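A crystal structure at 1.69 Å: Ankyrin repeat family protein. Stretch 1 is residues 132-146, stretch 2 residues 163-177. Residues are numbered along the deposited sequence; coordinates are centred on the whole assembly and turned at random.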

ATOM      1  N   ASP A 132       9.788  -5.540   4.570  1.00  9.72           N
ATOM      2  CA  ASP A 132      10.089  -6.606   5.518  1.00  9.51           C
ATOM      3  C   ASP A 132       8.787  -7.351   5.822  1.00  6.79           C
ATOM      4  O   ASP A 132       7.828  -6.760   6.308  1.00  7.66           O
ATOM      5  CB  ASP A 132      10.662  -5.965   6.785  1.00 13.51           C
ATOM      6  CG  ASP A 132      10.933  -6.959   7.902  1.00 16.64           C
ATOM      7  OD1 ASP A 132      10.733  -8.183   7.717  1.00 17.33           O
ATOM      8  OD2 ASP A 132      11.346  -6.483   8.989  1.00 24.58           O
ATOM      9  N   ILE A 133       8.734  -8.641   5.504  1.00  7.03           N
ATOM     10  CA  ILE A 133       7.513  -9.412   5.704  1.00  6.09           C
ATOM     11  C   ILE A 133       7.126  -9.470   7.186  1.00  6.84           C
ATOM     12  O   ILE A 133       5.963  -9.701   7.537  1.00  7.77           O
ATOM     13  CB  ILE A 133       7.671 -10.831   5.097  1.00  7.25           C
ATOM     14  CG1 ILE A 133       6.334 -11.564   4.983  1.00  5.91           C
ATOM     15  CG2 ILE A 133       8.694 -11.664   5.884  1.00  7.08           C
ATOM     16  CD1 ILE A 133       6.434 -12.780   4.069  1.00  9.79           C
ATOM     17  N   ASP A 134       8.098  -9.234   8.057  1.00  7.40           N
ATOM     18  CA  ASP A 134       7.875  -9.326   9.498  1.00  5.21           C
ATOM     19  C   ASP A 134       7.708  -7.956  10.169  1.00  8.78           C
ATOM     20  O   ASP A 134       7.758  -7.832  11.398  1.00 10.19           O
ATOM     21  CB  ASP A 134       9.017 -10.100  10.167  1.00  8.49           C
ATOM     22  CG  ASP A 134       9.067 -11.567   9.746  1.00 13.57           C
ATOM     23  OD1 ASP A 134       8.002 -12.155   9.429  1.00  8.72           O
ATOM     24  OD2 ASP A 134      10.191 -12.143   9.740  1.00 16.18           O
ATOM     25  N   PHE A 135       7.493  -6.928   9.358  1.00  5.82           N
ATOM     26  CA  PHE A 135       7.347  -5.585   9.899  1.00  5.80           C
ATOM     27  C   PHE A 135       6.108  -5.540  10.783  1.00  7.46           C
ATOM     28  O   PHE A 135       5.143  -6.267  10.547  1.00  8.11           O
ATOM     29  CB  PHE A 135       7.205  -4.575   8.758  1.00  5.92           C
ATOM     30  CG  PHE A 135       7.293  -3.141   9.214  1.00  4.81           C
ATOM     31  CD1 PHE A 135       8.514  -2.596   9.567  1.00  9.72           C
ATOM     32  CD2 PHE A 135       6.151  -2.348   9.303  1.00  6.59           C
ATOM     33  CE1 PHE A 135       8.605  -1.262   9.998  1.00 10.64           C
ATOM     34  CE2 PHE A 135       6.233  -1.022   9.721  1.00  7.23           C
ATOM     35  CZ  PHE A 135       7.464  -0.482  10.066  1.00  8.13           C
ATOM     36  N   GLN A 136       6.144  -4.717  11.823  1.00  6.59           N
ATOM     37  CA  GLN A 136       4.997  -4.560  12.714  1.00  4.75           C
ATOM     38  C   GLN A 136       4.528  -3.124  12.772  1.00  4.29           C
ATOM     39  O   GLN A 136       5.341  -2.184  12.765  1.00  8.71           O
ATOM     40  CB  GLN A 136       5.359  -5.004  14.132  1.00  6.43           C
ATOM     41  CG  GLN A 136       5.499  -6.516  14.306  1.00  6.95           C
ATOM     42  CD  GLN A 136       6.004  -6.877  15.689  1.00  9.97           C
ATOM     43  OE1 GLN A 136       5.230  -7.250  16.580  1.00 13.52           O
ATOM     44  NE2 GLN A 136       7.307  -6.760  15.879  1.00  8.42           N
ATOM     45  N   ASN A 137       3.218  -2.939  12.868  1.00  7.17           N
ATOM     46  CA  ASN A 137       2.673  -1.597  13.069  1.00  6.04           C
ATOM     47  C   ASN A 137       2.547  -1.232  14.554  1.00  7.74           C
ATOM     48  O   ASN A 137       3.109  -1.930  15.417  1.00  9.19           O
ATOM     49  CB  ASN A 137       1.362  -1.384  12.290  1.00  7.14           C
ATOM     50  CG  ASN A 137       0.231  -2.345  12.704  1.00  8.90           C
ATOM     51  OD1 ASN A 137      -0.659  -2.632  11.896  1.00 15.51           O
ATOM     52  ND2 ASN A 137       0.258  -2.837  13.936  1.00  3.93           N
ATOM     53  N   ASP A 138       1.839  -0.137  14.852  1.00 10.43           N
ATOM     54  CA  ASP A 138       1.782   0.400  16.226  1.00 11.70           C
ATOM     55  C   ASP A 138       1.133  -0.559  17.215  1.00  8.16           C
ATOM     56  O   ASP A 138       1.371  -0.466  18.423  1.00 11.65           O
ATOM     57  CB  ASP A 138       1.032   1.738  16.294  1.00  9.69           C
ATOM     58  CG  ASP A 138       1.841   2.890  15.759  1.00 11.12           C
ATOM     59  OD1 ASP A 138       1.255   3.977  15.587  1.00 14.83           O
ATOM     60  OD2 ASP A 138       3.056   2.716  15.502  1.00 16.42           O
ATOM     61  N   PHE A 139       0.313  -1.466  16.688  1.00  7.40           N
ATOM     62  CA  PHE A 139      -0.371  -2.464  17.490  1.00  9.31           C
ATOM     63  C   PHE A 139       0.446  -3.734  17.659  1.00  9.11           C
ATOM     64  O   PHE A 139       0.018  -4.637  18.368  1.00  7.70           O
ATOM     65  CB  PHE A 139      -1.736  -2.811  16.872  1.00  8.04           C
ATOM     66  CG  PHE A 139      -2.519  -1.607  16.438  1.00 12.75           C
ATOM     67  CD1 PHE A 139      -3.190  -0.828  17.373  1.00 16.21           C
ATOM     68  CD2 PHE A 139      -2.590  -1.252  15.101  1.00 14.64           C
ATOM     69  CE1 PHE A 139      -3.908   0.287  16.983  1.00 19.41           C
ATOM     70  CE2 PHE A 139      -3.312  -0.125  14.702  1.00 14.41           C
ATOM     71  CZ  PHE A 139      -3.972   0.638  15.645  1.00 16.38           C
ATOM     72  N   GLY A 140       1.595  -3.815  16.983  1.00  7.60           N
ATOM     73  CA  GLY A 140       2.408  -5.020  16.990  1.00  7.25           C
ATOM     74  C   GLY A 140       1.966  -6.029  15.935  1.00  5.50           C
ATOM     75  O   GLY A 140       2.509  -7.140  15.859  1.00  9.26           O
ATOM     76  N   TYR A 141       0.987  -5.646  15.118  1.00  6.44           N
ATOM     77  CA  TYR A 141       0.440  -6.549  14.115  1.00  5.31           C
ATOM     78  C   TYR A 141       1.403  -6.656  12.951  1.00  5.83           C
ATOM     79  O   TYR A 141       1.947  -5.656  12.504  1.00  6.64           O
ATOM     80  CB  TYR A 141      -0.896  -6.056  13.539  1.00  7.33           C
ATOM     81  CG  TYR A 141      -2.065  -5.982  14.495  1.00  9.91           C
ATOM     82  CD1 TYR A 141      -3.127  -5.124  14.240  1.00 12.06           C
ATOM     83  CD2 TYR A 141      -2.112  -6.756  15.645  1.00  8.62           C
ATOM     84  CE1 TYR A 141      -4.204  -5.046  15.093  1.00 11.68           C
ATOM     85  CE2 TYR A 141      -3.196  -6.685  16.510  1.00 14.73           C
ATOM     86  CZ  TYR A 141      -4.239  -5.832  16.227  1.00 13.29           C
ATOM     87  OH  TYR A 141      -5.323  -5.748  17.076  1.00 16.00           O
ATOM     88  N   THR A 142       1.585  -7.879  12.467  1.00  7.44           N
ATOM     89  CA  THR A 142       2.248  -8.132  11.194  1.00  8.23           C
ATOM     90  C   THR A 142       1.162  -8.319  10.137  1.00  6.37           C
ATOM     91  O   THR A 142      -0.033  -8.399  10.470  1.00  5.96           O
ATOM     92  CB  THR A 142       3.057  -9.444  11.235  1.00  6.65           C
ATOM     93  OG1 THR A 142       2.179 -10.531  11.563  1.00  4.55           O
ATOM     94  CG2 THR A 142       4.170  -9.358  12.278  1.00  6.46           C
ATOM     95  N   ALA A 143       1.580  -8.438   8.883  1.00  4.18           N
ATOM     96  CA  ALA A 143       0.657  -8.731   7.789  1.00  4.61           C
ATOM     97  C   ALA A 143      -0.073 -10.036   8.063  1.00  6.70           C
ATOM     98  O   ALA A 143      -1.292 -10.126   7.875  1.00  7.59           O
ATOM     99  CB  ALA A 143       1.398  -8.806   6.451  1.00  6.74           C
ATOM    100  N   LEU A 144       0.661 -11.040   8.532  1.00  4.72           N
ATOM    101  CA  LEU A 144       0.044 -12.322   8.855  1.00  5.45           C
ATOM    102  C   LEU A 144      -1.033 -12.206   9.941  1.00  6.44           C
ATOM    103  O   LEU A 144      -2.134 -12.754   9.800  1.00  7.54           O
ATOM    104  CB  LEU A 144       1.106 -13.323   9.288  1.00  6.08           C
ATOM    105  CG  LEU A 144       0.578 -14.727   9.543  1.00  4.56           C
ATOM    106  CD1 LEU A 144       0.054 -15.378   8.243  1.00  7.82           C
ATOM    107  CD2 LEU A 144       1.685 -15.577  10.190  1.00  4.94           C
ATOM    108  N   ILE A 145      -0.712 -11.517  11.029  1.00  6.23           N
ATOM    109  CA  ILE A 145      -1.652 -11.350  12.127  1.00  6.28           C
ATOM    110  C   ILE A 145      -2.913 -10.631  11.669  1.00 10.46           C
ATOM    111  O   ILE A 145      -4.021 -11.047  12.017  1.00  8.39           O
ATOM    112  CB  ILE A 145      -1.014 -10.623  13.341  1.00  5.46           C
ATOM    113  CG1 ILE A 145      -0.025 -11.565  14.038  1.00  8.63           C
ATOM    114  CG2 ILE A 145      -2.089 -10.208  14.316  1.00  7.02           C
ATOM    115  CD1 ILE A 145       0.894 -10.881  15.031  1.00 10.86           C
ATOM    116  N   GLU A 146      -2.759  -9.565  10.885  1.00  7.68           N
ATOM    117  CA  GLU A 146      -3.932  -8.842  10.406  1.00  7.08           C
ATOM    118  C   GLU A 146      -4.765  -9.725   9.474  1.00  6.42           C
ATOM    119  O   GLU A 146      -5.995  -9.748   9.579  1.00 11.45           O
ATOM    120  CB  GLU A 146      -3.560  -7.511   9.726  1.00  5.67           C
ATOM    121  CG  GLU A 146      -2.956  -6.478  10.682  1.00  5.57           C
ATOM    122  CD  GLU A 146      -3.304  -5.029  10.293  1.00 10.82           C
ATOM    123  OE1 GLU A 146      -3.948  -4.803   9.239  1.00 15.30           O
ATOM    124  OE2 GLU A 146      -2.946  -4.106  11.045  1.00 12.45           O
TER
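Stretch 2, residues 163-177: LLMENGADQSIKDNS

Stretch 2 repeats the plan of stretch 1 in reverse order of elements: it begins in the last part of a helix and runs out as loop, while stretch 1 is loop and turn until its helix starts at Ala143. The two loops are laid side by side in the same direction, Ile133 facing Ala169 (CA to CA 5.9 Å) and Gly140 facing Asp175 (CA to CA 4.0 Å). The helical ends meet separately, with Leu144 CA 6.8 Å from Leu164 CA. Together the stretches bury 865 Å².

The apolar contacts form two groups. In the first, Leu164 is wedged between loop and helix of stretch 1: its CD2 lies 4.0 Å from Ile133 CD1, and its CD1 reaches Ala143 CB and Leu144 CD1, each at 4.1 Å. Ile133 CD1 also packs 3.8 Å from Ala169 CB, and Leu144, in a t, p rotamer, sets CD2 3.8 Å from Met165 SD and 3.6 Å from Gln171 CB. The second group gathers on Ile173, which points toward stretch 1; its CD1 is 3.6 Å from Asp134 CB and its CG2 3.9 Å from Thr142 CG2. Beside this group, Ile145 CD1 rests 3.6 Å from Ile173 O, a van der Waals contact of a methyl with a backbone oxygen.

Two direct hydrogen bonds are clear, and both use a backbone NH of stretch 2. Asp170 N donates to Asp134 OD1 at 2.9 Å, nearly straight at 170°; Asn176 N donates to Phe139 O at 3.1 Å. Between these bonds lies the apolar cluster around Ile173. Next to the second, Asp175 CA approaches Gly140 O at 3.4 Å in a CA-H...O contact. Gly140 closes a type I turn from Asn137, and glycine is called for twice: at phi 85° a CB would jam against the preceding carbonyl O, and it would also fall 2.6 Å from Asn176 N. Asp175 OD1 also meets the edge of the Tyr141 ring, 3.1 Å from CE2.

Water extends the reach of Asp134. Water 1 donates to Asp134 OD1 (2.7 Å) and Asp170 O (3.0 Å); water 2 joins Asp134 OD2 (2.5 Å) to Gly168 O (2.7 Å). Water 4 lies 2.8 Å from Thr142 OG1 and donates to Asp170 O at 2.9 Å. That same Thr142 OG1 caps the helix by accepting from Ile145 N at 3.1 Å.

The rule to read here is that aliphatic packing and backbone hydrogen bonds work side by side, with Asp134 serving both: aliphatic side chains fill the space between the repeats, while one aspartate and one turn carbonyl hold the neighbouring backbone in register.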

ATOM      1  N   LEU A 163       0.325 -17.652   1.011  1.00  6.11           N
ATOM      2  CA  LEU A 163       1.285 -16.805   0.298  1.00  8.97           C
ATOM      3  C   LEU A 163       2.357 -16.265   1.256  1.00  7.84           C
ATOM      4  O   LEU A 163       3.549 -16.342   0.962  1.00 11.59           O
ATOM      5  CB  LEU A 163       0.555 -15.629  -0.351  1.00  9.78           C
ATOM      6  CG  LEU A 163       1.006 -15.038  -1.691  1.00 18.87           C
ATOM      7  CD1 LEU A 163       0.622 -13.561  -1.780  1.00 20.26           C
ATOM      8  CD2 LEU A 163       2.490 -15.243  -1.982  1.00 16.21           C
ATOM      9  N   LEU A 164       1.932 -15.730   2.401  1.00  5.81           N
ATOM     10  CA  LEU A 164       2.873 -15.185   3.393  1.00  9.16           C
ATOM     11  C   LEU A 164       3.791 -16.265   3.965  1.00  9.71           C
ATOM     12  O   LEU A 164       5.000 -16.059   4.095  1.00  7.65           O
ATOM     13  CB  LEU A 164       2.130 -14.446   4.541  1.00  4.06           C
ATOM     14  CG  LEU A 164       1.448 -13.131   4.136  1.00  5.45           C
ATOM     15  CD1 LEU A 164       0.471 -12.632   5.200  1.00  6.22           C
ATOM     16  CD2 LEU A 164       2.511 -12.078   3.826  1.00  7.47           C
ATOM     17  N   MET A 165       3.218 -17.409   4.332  1.00  6.31           N
ATOM     18  CA  MET A 165       4.030 -18.487   4.888  1.00  8.75           C
ATOM     19  C   MET A 165       5.000 -19.034   3.855  1.00  8.67           C
ATOM     20  O   MET A 165       6.118 -19.411   4.183  1.00 11.95           O
ATOM     21  CB  MET A 165       3.150 -19.610   5.451  1.00  8.70           C
ATOM     22  CG  MET A 165       2.236 -19.155   6.588  1.00  9.16           C
ATOM     23  SD  MET A 165       3.104 -18.320   7.929  1.00 10.05           S
ATOM     24  CE  MET A 165       4.092 -19.680   8.569  1.00 10.46           C
ATOM     25  N   GLU A 166       4.572 -19.086   2.600  1.00  6.70           N
ATOM     26  CA  GLU A 166       5.443 -19.612   1.561  1.00  8.46           C
ATOM     27  C   GLU A 166       6.596 -18.654   1.280  1.00 13.10           C
ATOM     28  O   GLU A 166       7.585 -19.024   0.648  1.00 18.69           O
ATOM     29  CB  GLU A 166       4.658 -19.892   0.292  1.00  9.17           C
ATOM     30  CG  GLU A 166       3.907 -21.204   0.337  1.00 13.25           C
ATOM     31  CD  GLU A 166       4.824 -22.419   0.381  1.00 16.98           C
ATOM     32  OE1 GLU A 166       5.791 -22.469  -0.405  1.00 23.46           O
ATOM     33  OE2 GLU A 166       4.571 -23.325   1.195  1.00 19.86           O
ATOM     34  N   ASN A 167       6.465 -17.421   1.763  1.00  9.37           N
ATOM     35  CA  ASN A 167       7.504 -16.431   1.581  1.00  8.45           C
ATOM     36  C   ASN A 167       8.274 -16.170   2.870  1.00 10.96           C
ATOM     37  O   ASN A 167       8.992 -15.169   2.989  1.00 17.78           O
ATOM     38  CB  ASN A 167       6.932 -15.129   1.014  1.00  8.43           C
ATOM     39  CG  ASN A 167       6.716 -15.199  -0.489  1.00 15.47           C
ATOM     40  OD1 ASN A 167       7.578 -14.787  -1.261  1.00 19.21           O
ATOM     41  ND2 ASN A 167       5.570 -15.744  -0.913  1.00 13.73           N
ATOM     42  N   GLY A 168       8.129 -17.086   3.825  1.00 12.40           N
ATOM     43  CA  GLY A 168       8.945 -17.071   5.022  1.00 14.02           C
ATOM     44  C   GLY A 168       8.479 -16.166   6.148  1.00 12.95           C
ATOM     45  O   GLY A 168       9.279 -15.814   7.018  1.00 13.11           O
ATOM     46  N   ALA A 169       7.201 -15.787   6.155  1.00  7.79           N
ATOM     47  CA  ALA A 169       6.667 -14.998   7.285  1.00  9.32           C
ATOM     48  C   ALA A 169       6.925 -15.709   8.606  1.00  7.90           C
ATOM     49  O   ALA A 169       6.751 -16.924   8.712  1.00 11.18           O
ATOM     50  CB  ALA A 169       5.166 -14.744   7.115  1.00  8.04           C
ATOM     51  N   ASP A 170       7.334 -14.948   9.616  1.00  8.92           N
ATOM     52  CA  ASP A 170       7.558 -15.508  10.953  1.00 11.31           C
ATOM     53  C   ASP A 170       6.233 -15.520  11.704  1.00  7.54           C
ATOM     54  O   ASP A 170       5.719 -14.473  12.093  1.00  9.40           O
ATOM     55  CB  ASP A 170       8.601 -14.671  11.699  1.00 11.67           C
ATOM     56  CG  ASP A 170       8.948 -15.229  13.077  1.00 14.89           C
ATOM     57  OD1 ASP A 170       8.369 -16.253  13.499  1.00 13.99           O
ATOM     58  OD2 ASP A 170       9.806 -14.625  13.750  1.00 17.15           O
ATOM     59  N   GLN A 171       5.671 -16.702  11.909  1.00  8.31           N
ATOM     60  CA  GLN A 171       4.380 -16.786  12.584  1.00  6.38           C
ATOM     61  C   GLN A 171       4.465 -16.769  14.115  1.00  8.00           C
ATOM     62  O   GLN A 171       3.433 -16.732  14.796  1.00 10.66           O
ATOM     63  CB  GLN A 171       3.592 -18.015  12.118  1.00  9.73           C
ATOM     64  CG  GLN A 171       4.106 -19.341  12.661  1.00 10.49           C
ATOM     65  CD  GLN A 171       3.104 -20.465  12.468  1.00  9.61           C
ATOM     66  OE1 GLN A 171       1.950 -20.367  12.898  1.00 13.46           O
ATOM     67  NE2 GLN A 171       3.548 -21.553  11.844  1.00  9.90           N
ATOM     68  N   SER A 172       5.683 -16.772  14.650  1.00  6.45           N
ATOM     69  CA  SER A 172       5.876 -16.777  16.099  1.00  6.63           C
ATOM     70  C   SER A 172       5.792 -15.368  16.696  1.00 12.14           C
ATOM     71  O   SER A 172       5.723 -15.199  17.922  1.00 13.26           O
ATOM     72  CB  SER A 172       7.203 -17.470  16.461  1.00 15.01           C
ATOM     73  OG  SER A 172       8.322 -16.641  16.183  1.00 19.82           O
ATOM     74  N   ILE A 173       5.778 -14.354  15.832  1.00  9.29           N
ATOM     75  CA  ILE A 173       5.731 -12.965  16.307  1.00  8.88           C
ATOM     76  C   ILE A 173       4.444 -12.664  17.078  1.00  9.34           C
ATOM     77  O   ILE A 173       3.355 -12.979  16.622  1.00 10.73           O
ATOM     78  CB  ILE A 173       5.897 -11.960  15.141  1.00  6.57           C
ATOM     79  CG1 ILE A 173       7.285 -12.132  14.510  1.00  8.22           C
ATOM     80  CG2 ILE A 173       5.688 -10.519  15.631  1.00 10.05           C
ATOM     81  CD1 ILE A 173       7.510 -11.380  13.184  1.00 12.02           C
ATOM     82  N   LYS A 174       4.586 -12.051  18.256  1.00  9.49           N
ATOM     83  CA  LYS A 174       3.441 -11.662  19.079  1.00  6.66           C
ATOM     84  C   LYS A 174       3.139 -10.180  18.929  1.00  8.34           C
ATOM     85  O   LYS A 174       4.049  -9.344  18.891  1.00 10.71           O
ATOM     86  CB  LYS A 174       3.694 -11.995  20.558  1.00  8.78           C
ATOM     87  CG  LYS A 174       3.759 -13.508  20.857  1.00 10.20           C
ATOM     88  CD  LYS A 174       4.188 -13.784  22.294  1.00 14.47           C
ATOM     89  CE  LYS A 174       4.201 -15.288  22.577  1.00 16.97           C
ATOM     90  NZ  LYS A 174       4.824 -15.612  23.893  1.00 27.92           N
ATOM     91  N   ASP A 175       1.857  -9.850  18.832  1.00 10.31           N
ATOM     92  CA  ASP A 175       1.457  -8.446  18.844  1.00  9.59           C
ATOM     93  C   ASP A 175       1.516  -7.879  20.258  1.00 13.40           C
ATOM     94  O   ASP A 175       2.006  -8.548  21.175  1.00 13.16           O
ATOM     95  CB  ASP A 175       0.091  -8.226  18.172  1.00  7.97           C
ATOM     96  CG  ASP A 175      -1.072  -8.884  18.916  1.00 12.45           C
ATOM     97  OD1 ASP A 175      -2.132  -9.049  18.289  1.00 17.31           O
ATOM     98  OD2 ASP A 175      -0.955  -9.228  20.112  1.00 13.67           O
ATOM     99  N   ASN A 176       1.040  -6.646  20.431  1.00 11.84           N
ATOM    100  CA  ASN A 176       1.145  -5.954  21.717  1.00 10.38           C
ATOM    101  C   ASN A 176       0.261  -6.576  22.800  1.00 15.52           C
ATOM    102  O   ASN A 176       0.442  -6.288  23.987  1.00 19.61           O
ATOM    103  CB  ASN A 176       0.798  -4.469  21.571  1.00  8.36           C
ATOM    104  CG  ASN A 176       1.834  -3.689  20.777  1.00  9.01           C
ATOM    105  OD1 ASN A 176       1.581  -2.552  20.358  1.00 17.49           O
ATOM    106  ND2 ASN A 176       3.004  -4.280  20.572  1.00 12.63           N
ATOM    107  N   SER A 177      -0.706  -7.400  22.392  1.00 13.95           N
ATOM    108  CA  SER A 177      -1.533  -8.133  23.352  1.00 15.54           C
ATOM    109  C   SER A 177      -0.934  -9.496  23.680  1.00 14.72           C
ATOM    110  O   SER A 177      -1.500 -10.265  24.465  1.00 17.90           O
ATOM    111  CB  SER A 177      -2.970  -8.294  22.837  1.00 14.89           C
ATOM    112  OG  SER A 177      -3.078  -9.286  21.815  1.00 22.90           O
TER
HETATM  113  O   HOH W   1       5.356 -12.241  10.110  1.00 13.53           O
HETATM  114  O   HOH W   2      10.852 -14.155   8.377  1.00 16.81           O
HETATM  115  O   HOH W   3      11.548 -12.519  12.374  1.00 35.72           O
HETATM  116  O   HOH W   4       3.282 -12.954  12.463  1.00 10.49           O